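Tryptophan halogenase superfamily (Brevundimonas sp. BAL3, PDB 6FRL) is a flavin-dependent halogenase that prefers bromination over chlorination, probably acting on indole-like aromatic substrates. Local coordinates at residues 422-425 against 426-430. Residues are numbered along the deposited sequence; the frame is centred on the assembly and turned at random.
Sequences ETLE and RKIAL
Arg426 lies one alpha-helical turn beyond Glu422, in the first turns of helix 422-434, and its backbone N donates to Glu422 O at 3.0 Å. The same carbonyl oxygen is brushed by the arginine's aliphatic stem. Arg426 CB stands 3.7 Å from Glu422 O, and Arg426 CG, set beside its own backbone N (chi1 -76°), comes to 3.5 Å from it. Arg426 CD passes Glu422 O at 4.0 Å; beyond it the chain bends at chi3 (56°), and Arg426 NE stays 5.6 Å from Glu422 OE2, an opposite charge without contact. The guanidinium leads away from the turn, its NH2 making long, weak ion pairs with Glu381 and Asp384 of the second subunit, and Ala429 packs on Pro377 of the second subunit, which puts this side of the helix at the dimer interface. On another side of the helix, Leu424 and Ile428 turn their apolar chains to helix 376-402, touching Ile398 and Leu399 respectively. Thr423 O receives a weak bond from Lys427 N, and the ammonium of Lys427 forms a salt bridge with Glu443, bonds to Val438 O and makes a cation-pi contact with Trp450, which would help offset the cost of burying its charge. Ile428 N donates to Leu424 O at 3.0 Å, and Ile428 CD1 reaches back to within 4.0 Å of Leu424 CG.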
loop_
_atom_site.group_PDB
_atom_site.type_symbol
_atom_site.label_atom_id
_atom_site.label_comp_id
_atom_site.label_asym_id
_atom_site.label_seq_id
_atom_site.Cartn_x
_atom_site.Cartn_y
_atom_site.Cartn_z
ATOM N N GLU B 422 7.436 -13.107 15.121
ATOM C CA GLU B 422 6.106 -13.550 14.684
ATOM C C GLU B 422 5.684 -12.988 13.323
ATOM O O GLU B 422 5.025 -13.683 12.546
ATOM C CB GLU B 422 5.035 -13.230 15.762
ATOM C CG GLU B 422 3.601 -13.043 15.229
ATOM C CD GLU B 422 2.502 -13.452 16.223
ATOM O OE1 GLU B 422 2.638 -13.171 17.447
ATOM O OE2 GLU B 422 1.502 -14.067 15.758
ATOM N N THR B 423 6.022 -11.739 13.043
ATOM C CA THR B 423 5.747 -11.135 11.713
ATOM C C THR B 423 6.338 -11.963 10.536
ATOM O O THR B 423 5.676 -12.141 9.506
ATOM C CB THR B 423 6.295 -9.700 11.649
ATOM O OG1 THR B 423 7.571 -9.673 12.265
ATOM C CG2 THR B 423 5.387 -8.746 12.399
ATOM N N LEU B 424 7.550 -12.487 10.734
ATOM C CA LEU B 424 8.214 -13.360 9.784
ATOM C C LEU B 424 7.686 -14.801 9.787
ATOM O O LEU B 424 7.677 -15.459 8.722
ATOM C CB LEU B 424 9.722 -13.377 10.040
ATOM C CG LEU B 424 10.560 -14.170 9.033
ATOM C CD1 LEU B 424 10.337 -13.656 7.600
ATOM C CD2 LEU B 424 12.023 -14.064 9.425
ATOM N N GLU B 425 7.296 -15.303 10.964
ATOM C CA GLU B 425 6.658 -16.633 11.066
ATOM C C GLU B 425 5.415 -16.673 10.191
ATOM O O GLU B 425 5.214 -17.628 9.449
ATOM C CB GLU B 425 6.286 -17.000 12.514
ATOM C CG GLU B 425 7.450 -17.522 13.362
ATOM C CD GLU B 425 7.089 -17.747 14.850
ATOM O OE1 GLU B 425 5.936 -17.437 15.273
ATOM O OE2 GLU B 425 7.977 -18.227 15.607
ATOM N N ARG B 426 4.609 -15.626 10.274
ATOM C CA ARG B 426 3.373 -15.543 9.502
ATOM C C ARG B 426 3.612 -15.503 7.993
ATOM O O ARG B 426 2.862 -16.141 7.251
ATOM C CB ARG B 426 2.564 -14.303 9.894
ATOM C CG ARG B 426 1.836 -14.428 11.219
ATOM C CD ARG B 426 1.181 -13.106 11.535
ATOM N NE ARG B 426 0.292 -12.706 10.424
ATOM C CZ ARG B 426 -0.224 -11.489 10.242
ATOM N NH1 ARG B 426 0.046 -10.484 11.085
ATOM N NH2 ARG B 426 -1.025 -11.284 9.202
ATOM N N LYS B 427 4.636 -14.755 7.565
ATOM C CA LYS B 427 5.030 -14.702 6.158
ATOM C C LYS B 427 5.432 -16.066 5.641
ATOM O O LYS B 427 4.922 -16.501 4.613
ATOM C CB LYS B 427 6.194 -13.720 5.917
ATOM C CG LYS B 427 5.772 -12.292 5.644
ATOM C CD LYS B 427 6.963 -11.356 5.479
ATOM C CE LYS B 427 6.739 -10.338 4.371
ATOM N NZ LYS B 427 5.948 -9.203 4.840
ATOM N N ILE B 428 6.351 -16.722 6.364
ATOM C CA ILE B 428 6.863 -18.042 5.972
ATOM C C ILE B 428 5.717 -19.040 5.954
ATOM O O ILE B 428 5.657 -19.858 5.051
ATOM C CB ILE B 428 8.012 -18.514 6.887
ATOM C CG1 ILE B 428 9.250 -17.648 6.669
ATOM C CG2 ILE B 428 8.394 -19.963 6.626
ATOM C CD1 ILE B 428 10.349 -17.921 7.683
ATOM N N ALA B 429 4.786 -18.939 6.905
ATOM C CA ALA B 429 3.646 -19.881 6.988
ATOM C C ALA B 429 2.636 -19.720 5.827
ATOM O O ALA B 429 2.172 -20.713 5.287
ATOM C CB ALA B 429 2.940 -19.796 8.359
ATOM N N LEU B 430 2.307 -18.501 5.441
ATOM C CA LEU B 430 1.383 -18.308 4.306
ATOM C C LEU B 430 2.072 -18.642 2.983
ATOM O O LEU B 430 1.413 -19.120 2.062
ATOM C CB LEU B 430 0.771 -16.922 4.264
ATOM C CG LEU B 430 -0.322 -16.734 3.199
ATOM C CD1 LEU B 430 -1.590 -17.548 3.496
ATOM C CD2 LEU B 430 -0.651 -15.254 3.005
#